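Local coordinates for protein beta-N-acetylhexosaminidase (Beutenbergia cavernae, PDB 5BU9) that probably hydrolyses terminal non-reducing N-acetyl-D-hexosamine residues of N-acetyl-beta-D-hexosaminides, as a member of glycoside hydrolase family 3, at residues 98-103 against 153-158; 134-140 against 158-164; 187-192 against 204-208. Numbering follows the deposited sequence.

Contact 1. Residues 98-103 against 153-158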
loop_
_atom_site.group_PDB
_atom_site.type_symbol
_atom_site.label_atom_id
_atom_site.label_comp_id
_atom_site.label_asym_id
_atom_site.label_seq_id
_atom_site.Cartn_x
_atom_site.Cartn_y
_atom_site.Cartn_z
ATOM N N THR A 98 10.917 -12.175 10.401
ATOM C CA THR A 98 11.036 -11.754 9.003
ATOM C C THR A 98 10.079 -12.620 8.194
ATOM O O THR A 98 9.774 -13.738 8.617
ATOM C CB THR A 98 12.479 -11.928 8.453
ATOM O OG1 THR A 98 12.839 -13.317 8.486
ATOM C CG2 THR A 98 13.486 -11.149 9.282
ATOM N N ALA A 99 9.598 -12.105 7.060
ATOM C CA ALA A 99 8.779 -12.899 6.154
ATOM C C ALA A 99 9.548 -14.142 5.722
ATOM O O ALA A 99 8.950 -15.183 5.441
ATOM C CB ALA A 99 8.348 -12.075 4.923
ATOM N N LEU A 100 10.878 -14.046 5.672
ATOM C CA LEU A 100 11.665 -15.196 5.215
ATOM C C LEU A 100 11.506 -16.324 6.227
ATOM O O LEU A 100 11.229 -17.472 5.846
ATOM C CB LEU A 100 13.142 -14.837 5.018
ATOM C CG LEU A 100 14.033 -16.011 4.603
ATOM C CD1 LEU A 100 13.511 -16.694 3.341
ATOM C CD2 LEU A 100 15.474 -15.564 4.418
ATOM N N ASP A 101 11.662 -15.989 7.513
ATOM C CA ASP A 101 11.380 -16.941 8.605
ATOM C C ASP A 101 9.931 -17.431 8.541
ATOM O O ASP A 101 9.677 -18.622 8.672
ATOM C CB ASP A 101 11.649 -16.309 9.968
ATOM C CG ASP A 101 13.126 -16.217 10.293
ATOM O OD1 ASP A 101 13.949 -16.814 9.576
ATOM O OD2 ASP A 101 13.464 -15.545 11.278
ATOM N N GLN A 102 8.986 -16.517 8.302
ATOM C CA GLN A 102 7.582 -16.908 8.166
ATOM C C GLN A 102 7.419 -17.937 7.036
ATOM O O GLN A 102 6.606 -18.855 7.132
ATOM C CB GLN A 102 6.698 -15.684 7.914
ATOM C CG GLN A 102 6.564 -14.716 9.096
ATOM C CD GLN A 102 5.819 -13.440 8.717
ATOM O OE1 GLN A 102 4.787 -13.477 8.035
ATOM N NE2 GLN A 102 6.356 -12.304 9.132
ATOM N N GLY A 103 8.204 -17.790 5.971
ATOM C CA GLY A 103 8.177 -18.741 4.870
ATOM C C GLY A 103 8.588 -20.176 5.210
ATOM O O GLY A 103 8.307 -21.098 4.457
ATOM N N HIS A 153 15.317 -9.566 3.985
ATOM C CA HIS A 153 14.590 -10.816 4.284
ATOM C C HIS A 153 13.069 -10.614 4.309
ATOM O O HIS A 153 12.383 -11.218 5.132
ATOM C CB HIS A 153 15.052 -11.415 5.618
ATOM C CG HIS A 153 16.542 -11.449 5.774
ATOM N ND1 HIS A 153 17.373 -12.015 4.831
ATOM C CD2 HIS A 153 17.354 -10.949 6.737
ATOM C CE1 HIS A 153 18.630 -11.870 5.210
ATOM N NE2 HIS A 153 18.647 -11.227 6.365
ATOM N N ARG A 154 12.553 -9.776 3.401
ATOM C CA ARG A 154 11.119 -9.473 3.359
ATOM C C ARG A 154 10.335 -10.370 2.417
ATOM O O ARG A 154 9.117 -10.249 2.349
ATOM C CB ARG A 154 10.891 -8.030 2.959
ATOM C CG ARG A 154 11.493 -7.055 3.934
ATOM C CD ARG A 154 11.524 -5.677 3.268
ATOM N NE ARG A 154 10.192 -5.105 3.040
ATOM C CZ ARG A 154 9.961 -4.024 2.286
ATOM N NH1 ARG A 154 10.962 -3.413 1.668
ATOM N NH2 ARG A 154 8.731 -3.560 2.127
ATOM N N GLU A 155 11.037 -11.265 1.720
ATOM C CA GLU A 155 10.430 -12.235 0.807
ATOM C C GLU A 155 10.055 -13.484 1.610
ATOM O O GLU A 155 10.705 -13.796 2.600
ATOM C CB GLU A 155 11.386 -12.613 -0.360
ATOM C CG GLU A 155 12.522 -13.667 -0.010
ATOM C CD GLU A 155 13.747 -13.024 0.644
ATOM O OE1 GLU A 155 13.674 -11.835 1.010
ATOM O OE2 GLU A 155 14.780 -13.698 0.812
ATOM N N PHE A 156 9.004 -14.181 1.177
ATOM C CA PHE A 156 8.586 -15.432 1.813
ATOM C C PHE A 156 9.373 -16.613 1.240
ATOM O O PHE A 156 9.442 -17.666 1.851
ATOM C CB PHE A 156 7.086 -15.668 1.635
ATOM C CG PHE A 156 6.205 -14.853 2.564
ATOM C CD1 PHE A 156 6.010 -15.247 3.887
ATOM C CD2 PHE A 156 5.537 -13.721 2.099
ATOM C CE1 PHE A 156 5.188 -14.522 4.740
ATOM C CE2 PHE A 156 4.716 -12.981 2.943
ATOM C CZ PHE A 156 4.538 -13.384 4.270
ATOM N N GLY A 157 9.985 -16.420 0.079
ATOM C CA GLY A 157 10.664 -17.501 -0.623
ATOM C C GLY A 157 11.019 -17.121 -2.067
ATOM O O GLY A 157 11.004 -15.949 -2.428
ATOM N N TYR A 158 11.306 -18.117 -2.896
ATOM C CA TYR A 158 12.059 -17.906 -4.128
ATOM C C TYR A 158 11.358 -18.515 -5.327
ATOM O O TYR A 158 11.955 -18.698 -6.378
ATOM C CB TYR A 158 13.464 -18.493 -3.970
ATOM C CG TYR A 158 14.103 -17.946 -2.731
ATOM C CD1 TYR A 158 14.610 -16.666 -2.722
ATOM C CD2 TYR A 158 14.134 -18.675 -1.550
ATOM C CE1 TYR A 158 15.161 -16.108 -1.584
ATOM C CE2 TYR A 158 14.690 -18.121 -0.392
ATOM C CZ TYR A 158 15.196 -16.836 -0.423
ATOM O OH TYR A 158 15.754 -16.266 0.688
#

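Contact 2. Residues 134-140 against 158-164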
loop_
_atom_site.group_PDB
_atom_site.type_symbol
_atom_site.label_atom_id
_atom_site.label_comp_id
_atom_site.label_asym_id
_atom_site.label_seq_id
_atom_site.Cartn_x
_atom_site.Cartn_y
_atom_site.Cartn_z
HETATM N N MSE A 134 4.499 -10.105 -1.733
HETATM C CA MSE A 134 4.422 -11.264 -2.613
HETATM C C MSE A 134 5.436 -11.175 -3.746
HETATM O O MSE A 134 5.319 -11.877 -4.751
HETATM C CB MSE A 134 3.010 -11.420 -3.160
HETATM C CG MSE A 134 2.000 -11.598 -2.043
HETATM SE SE MSE A 134 0.316 -12.346 -2.648
HETATM C CE MSE A 134 0.867 -14.223 -2.731
ATOM N N ASP A 135 6.428 -10.305 -3.561
ATOM C CA ASP A 135 7.549 -10.205 -4.460
ATOM C C ASP A 135 8.254 -11.544 -4.420
ATOM O O ASP A 135 8.307 -12.165 -3.371
ATOM C CB ASP A 135 8.524 -9.090 -4.035
ATOM C CG ASP A 135 7.924 -7.705 -4.135
ATOM O OD1 ASP A 135 7.306 -7.372 -5.183
ATOM O OD2 ASP A 135 8.094 -6.946 -3.152
ATOM N N VAL A 136 8.799 -11.992 -5.541
ATOM C CA VAL A 136 9.570 -13.226 -5.540
ATOM C C VAL A 136 11.031 -12.915 -5.808
ATOM O O VAL A 136 11.339 -12.278 -6.802
ATOM C CB VAL A 136 9.017 -14.222 -6.569
ATOM C CG1 VAL A 136 9.864 -15.443 -6.595
ATOM C CG2 VAL A 136 7.608 -14.610 -6.207
ATOM N N VAL A 137 11.925 -13.363 -4.929
ATOM C CA VAL A 137 13.358 -13.173 -5.118
ATOM C C VAL A 137 13.841 -14.410 -5.896
ATOM O O VAL A 137 13.287 -15.484 -5.737
ATOM C CB VAL A 137 14.075 -12.951 -3.759
ATOM C CG1 VAL A 137 15.578 -12.910 -3.900
ATOM C CG2 VAL A 137 13.630 -11.645 -3.148
ATOM N N ALA A 138 14.849 -14.258 -6.754
ATOM C CA ALA A 138 15.197 -15.317 -7.718
ATOM C C ALA A 138 15.725 -16.576 -7.061
ATOM O O ALA A 138 15.421 -17.675 -7.509
ATOM C CB ALA A 138 16.228 -14.805 -8.722
ATOM N N SER A 139 16.536 -16.385 -6.014
ATOM C CA SER A 139 17.235 -17.472 -5.321
ATOM C C SER A 139 17.842 -16.941 -4.022
ATOM O O SER A 139 18.068 -15.738 -3.897
ATOM C CB SER A 139 18.331 -18.064 -6.202
ATOM O OG SER A 139 19.422 -17.155 -6.312
ATOM N N PRO A 140 18.103 -17.833 -3.048
ATOM C CA PRO A 140 18.687 -17.341 -1.794
ATOM C C PRO A 140 20.086 -16.699 -1.980
ATOM O O PRO A 140 20.424 -15.776 -1.231
ATOM C CB PRO A 140 18.746 -18.606 -0.896
ATOM C CG PRO A 140 18.524 -19.793 -1.836
ATOM C CD PRO A 140 17.677 -19.247 -2.967
ATOM N N TYR A 158 11.306 -18.117 -2.896
ATOM C CA TYR A 158 12.059 -17.906 -4.128
ATOM C C TYR A 158 11.358 -18.515 -5.327
ATOM O O TYR A 158 11.955 -18.698 -6.378
ATOM C CB TYR A 158 13.464 -18.493 -3.970
ATOM C CG TYR A 158 14.103 -17.946 -2.731
ATOM C CD1 TYR A 158 14.610 -16.666 -2.722
ATOM C CD2 TYR A 158 14.134 -18.675 -1.550
ATOM C CE1 TYR A 158 15.161 -16.108 -1.584
ATOM C CE2 TYR A 158 14.690 -18.121 -0.392
ATOM C CZ TYR A 158 15.196 -16.836 -0.423
ATOM O OH TYR A 158 15.754 -16.266 0.688
ATOM N N ASP A 159 10.086 -18.841 -5.136
ATOM C CA ASP A 159 9.213 -19.318 -6.204
ATOM C C ASP A 159 7.750 -18.958 -5.915
ATOM O O ASP A 159 7.371 -18.659 -4.764
ATOM C CB ASP A 159 9.349 -20.832 -6.379
ATOM C CG ASP A 159 9.112 -21.586 -5.088
ATOM O OD1 ASP A 159 7.928 -21.817 -4.734
ATOM O OD2 ASP A 159 10.116 -21.924 -4.421
ATOM N N ALA A 160 6.929 -18.995 -6.959
ATOM C CA ALA A 160 5.553 -18.531 -6.859
ATOM C C ALA A 160 4.729 -19.372 -5.883
ATOM O O ALA A 160 3.849 -18.848 -5.211
ATOM C CB ALA A 160 4.909 -18.523 -8.218
ATOM N N GLU A 161 5.015 -20.665 -5.787
ATOM C CA GLU A 161 4.170 -21.524 -4.967
ATOM C C GLU A 161 4.395 -21.283 -3.462
ATOM O O GLU A 161 3.449 -21.183 -2.690
ATOM C CB GLU A 161 4.407 -22.989 -5.312
ATOM C CG GLU A 161 3.487 -23.944 -4.556
ATOM C CD GLU A 161 4.054 -25.365 -4.428
ATOM O OE1 GLU A 161 5.139 -25.638 -5.005
ATOM O OE2 GLU A 161 3.412 -26.209 -3.746
ATOM N N THR A 162 5.652 -21.196 -3.055
ATOM C CA THR A 162 5.995 -20.943 -1.660
ATOM C C THR A 162 5.466 -19.582 -1.229
ATOM O O THR A 162 4.820 -19.452 -0.194
ATOM C CB THR A 162 7.531 -20.987 -1.435
ATOM O OG1 THR A 162 8.063 -22.179 -2.017
ATOM C CG2 THR A 162 7.862 -20.960 0.033
ATOM N N VAL A 163 5.762 -18.569 -2.033
ATOM C CA VAL A 163 5.322 -17.214 -1.748
ATOM C C VAL A 163 3.811 -17.135 -1.650
ATOM O O VAL A 163 3.285 -16.550 -0.704
ATOM C CB VAL A 163 5.874 -16.230 -2.806
ATOM C CG1 VAL A 163 5.180 -14.849 -2.717
ATOM C CG2 VAL A 163 7.391 -16.090 -2.613
ATOM N N ALA A 164 3.109 -17.715 -2.619
ATOM C CA ALA A 164 1.646 -17.746 -2.599
ATOM C C ALA A 164 1.078 -18.382 -1.334
ATOM O O ALA A 164 0.208 -17.810 -0.694
ATOM C CB ALA A 164 1.132 -18.484 -3.783
#

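Contact 3. Residues 187-192 against 204-208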
loop_
_atom_site.group_PDB
_atom_site.type_symbol
_atom_site.label_atom_id
_atom_site.label_comp_id
_atom_site.label_asym_id
_atom_site.label_seq_id
_atom_site.Cartn_x
_atom_site.Cartn_y
_atom_site.Cartn_z
ATOM N N PRO A 187 4.581 -5.058 -10.254
ATOM C CA PRO A 187 4.577 -6.491 -10.626
ATOM C C PRO A 187 5.687 -7.347 -10.005
ATOM O O PRO A 187 5.849 -8.518 -10.389
ATOM C CB PRO A 187 4.746 -6.446 -12.158
ATOM C CG PRO A 187 5.622 -5.209 -12.380
ATOM C CD PRO A 187 5.200 -4.203 -11.289
ATOM N N GLY A 188 6.412 -6.801 -9.041
ATOM C CA GLY A 188 7.451 -7.546 -8.346
ATOM C C GLY A 188 8.731 -6.744 -8.157
ATOM O O GLY A 188 9.339 -6.279 -9.111
ATOM N N LEU A 189 9.147 -6.574 -6.908
ATOM C CA LEU A 189 10.310 -5.750 -6.582
ATOM C C LEU A 189 11.491 -6.607 -6.150
ATOM O O LEU A 189 12.521 -6.082 -5.729
ATOM C CB LEU A 189 9.939 -4.767 -5.473
ATOM C CG LEU A 189 10.527 -3.370 -5.390
ATOM C CD1 LEU A 189 10.655 -2.726 -6.762
ATOM C CD2 LEU A 189 9.628 -2.526 -4.493
ATOM N N GLY A 190 11.344 -7.925 -6.254
ATOM C CA GLY A 190 12.375 -8.822 -5.784
ATOM C C GLY A 190 13.543 -9.014 -6.724
ATOM O O GLY A 190 14.427 -9.811 -6.435
ATOM N N ARG A 191 13.567 -8.304 -7.850
ATOM C CA ARG A 191 14.641 -8.519 -8.815
ATOM C C ARG A 191 15.372 -7.229 -9.238
ATOM O O ARG A 191 16.315 -7.290 -10.029
ATOM C CB ARG A 191 14.092 -9.253 -10.042
ATOM C CG ARG A 191 13.289 -10.521 -9.655
ATOM C CD ARG A 191 13.067 -11.417 -10.893
ATOM N NE ARG A 191 14.347 -11.945 -11.349
ATOM C CZ ARG A 191 14.509 -12.818 -12.333
ATOM N NH1 ARG A 191 13.457 -13.291 -13.012
ATOM N NH2 ARG A 191 15.743 -13.218 -12.632
ATOM N N VAL A 192 14.986 -6.072 -8.700
ATOM C CA VAL A 192 15.773 -4.856 -8.956
ATOM C C VAL A 192 17.100 -4.950 -8.205
ATOM O O VAL A 192 17.191 -5.624 -7.181
ATOM C CB VAL A 192 15.031 -3.578 -8.541
ATOM C CG1 VAL A 192 13.841 -3.295 -9.477
ATOM C CG2 VAL A 192 14.589 -3.686 -7.076
ATOM N N ASP A 204 14.152 -2.517 -13.702
ATOM C CA ASP A 204 14.164 -3.980 -13.645
ATOM C C ASP A 204 14.232 -4.452 -15.100
ATOM O O ASP A 204 13.338 -4.143 -15.898
ATOM C CB ASP A 204 12.907 -4.502 -12.927
ATOM C CG ASP A 204 12.720 -6.018 -13.042
ATOM O OD1 ASP A 204 12.910 -6.590 -14.132
ATOM O OD2 ASP A 204 12.332 -6.654 -12.035
ATOM N N ASP A 205 15.276 -5.205 -15.445
ATOM C CA ASP A 205 15.464 -5.681 -16.816
ATOM C C ASP A 205 15.133 -7.169 -17.039
ATOM O O ASP A 205 15.463 -7.694 -18.092
ATOM C CB ASP A 205 16.914 -5.419 -17.280
ATOM C CG ASP A 205 17.957 -6.205 -16.500
ATOM O OD1 ASP A 205 17.636 -6.758 -15.422
ATOM O OD2 ASP A 205 19.118 -6.256 -16.972
ATOM N N VAL A 206 14.507 -7.841 -16.070
ATOM C CA VAL A 206 14.305 -9.302 -16.163
ATOM C C VAL A 206 12.874 -9.747 -15.895
ATOM O O VAL A 206 12.468 -10.792 -16.385
ATOM C CB VAL A 206 15.241 -10.049 -15.202
ATOM C CG1 VAL A 206 16.668 -9.999 -15.708
ATOM C CG2 VAL A 206 15.135 -9.432 -13.806
ATOM N N THR A 207 12.118 -8.975 -15.107
ATOM C CA THR A 207 10.741 -9.347 -14.756
ATOM C C THR A 207 9.810 -9.107 -15.937
ATOM O O THR A 207 9.640 -7.950 -16.350
ATOM C CB THR A 207 10.231 -8.542 -13.501
ATOM O OG1 THR A 207 11.083 -8.785 -12.369
ATOM C CG2 THR A 207 8.780 -8.884 -13.161
ATOM N N THR A 208 9.228 -10.193 -16.471
ATOM C CA THR A 208 8.178 -10.151 -17.509
ATOM C C THR A 208 6.795 -10.365 -16.890
ATOM O O THR A 208 6.688 -10.613 -15.692
ATOM C CB THR A 208 8.363 -11.231 -18.590
ATOM O OG1 THR A 208 7.965 -12.495 -18.051
ATOM C CG2 THR A 208 9.832 -11.317 -19.044
HETATM O O HOH W 1 12.006 -6.461 -9.249
HETATM O O HOH W 2 17.032 -5.912 -12.764
#

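Contact 1. Residues 98-103 against 153-158
Thr-98, at the N-cap of the short helix 99-102, takes the p rotamer, which turns OG1 back to accept from the backbone N of Asp-101 (3.1 Å). The N of Leu-100, also in the first turn, instead donates to the loop at His-153 O (3.2 Å). Alanine suits position 99 because its small CB can sit directly over the face of the Phe-156 ring, 3.9 Å from the centroid in a CH-pi contact. Phe-156 starts out away from the helix at CB, but chi1 m swings its ring back so that one face meets Ala-99 CB. Leu-100, with chi1 t, reaches Tyr-158, CD1 lying 3.5 Å from OH, and that hydroxyl donates a weak bond to Glu-155 OE2 (2.7 Å). Gly-103 fits where a CB would collide with Phe-156 O; its CA makes a CA-H...O contact there (3.4 Å). Arg-154 turns away to a salt bridge with Glu-81. Phe-156 also packs on Leu-110 of helix 107-123 and Ala-167 of helix 160-176, so through Phe-156 the loop joins helix 99-102 to these two longer helices.

Contact 2. Residues 134-140 against 158-164
The two segments run in opposite senses, CA atoms approaching to 5.0 Å between Val-137 and Tyr-158 and to 6.1 Å between Met-134 and Val-163. Residues 135-137 are extended without forming a regular strand, and the chain turns at Ala-138; opposite them, Asp-159 N-caps helix 160-176, its OD1 accepting from Thr-162 N (2.9 Å) and from Thr-162 OG1 (2.7 Å). The closest backbone approach is a CA-H...O contact of Tyr-158 CA with Val-137 O (3.2 Å). Among the side chains, Tyr-158 has the largest area buried by the other segment: Pro-140 CD lies over its face, 3.8 Å from the ring centroid, a CH-pi contact that suits proline, whose ring sets CD against the aromatic face, and Val-137 CB approaches CD1 at 3.9 Å. Val-136 points at the helix start, with CG2 3.9 Å from Val-163 CG2. The selenomethionine Met-134 is long and flexible enough for its CE to reach Ala-164 CA (3.6 Å), the helix backbone itself, with Ala-164 CB directed away. Asp-135 points away, bonding Leu-189 N and His-185 ND1. The interface therefore rests on apolar packing and CH contacts, while Asp-159 and Asp-135 find polar partners in the helix cap and in neighbouring loop and strand.

Contact 3. Residues 187-192 against 204-208
Arg-191, Thr-207 and Asp-204 lose the most surface here. Arg-191 lies along residues 204-207: its CB is 3.7 Å from Asp-204 OD2, its CD is 3.6 Å from Thr-207 OG1, and Val-206 CG2 packs over one face of the guanidinium, 3.6 Å from NE. A long aliphatic stem suits this path, while the charge at its tip forms a salt bridge with Asp-211. Asp-204, at the end of strand 203-204, organises the turn after it. Its OD1 accepts from the backbone N of Val-206 (2.8 Å) and of Thr-207 (2.7 Å), and its OD2 takes a very short hydrogen bond of 2.5 Å from Thr-207 OG1; the short side chain of aspartate keeps its carboxylate close to the backbone, within reach of the threonine hydroxyl. OD2 also receives water 1 (2.8 Å), which donates to Gly-188 O (2.7 Å) and accepts from Arg-191 N (2.8 Å), joining the segments indirectly. A second water bridges Arg-191 O (3.1 Å) and Asp-205 OD1 (2.9 Å). Gly-188 has backbone angles that call for glycine, following a cis peptide before Pro-187. These two residues end a KHFPG sequence familiar from family 3 glycosidases, and the arrangement is a loop beyond a TIM-barrel strand, water-bridged to an Asx turn.

Contacts 1 and 2 interlock along the chain, sharing Tyr-158, with centres about 9 Å apart; Glu-155 CB also packs on Val-137 CG2 at 3.7 Å. Contact 3 follows later in sequence, its centre about 12 Å from that of contact 2 and about 17 Å from that of contact 1, which it does not touch. Contacts 2 and 3 meet through Asp-135, whose OD1 lies 2.6 Å from Leu-189 N, a probable hydrogen bond. His-185, just before the loop of contact 3, is bound by Asp-135 and touched by Arg-154. Arg-154 also binds a glycerol, probably from the crystallisation liquor, which may mark a pocket at the barrel mouth, where TIM-barrel active sites lie.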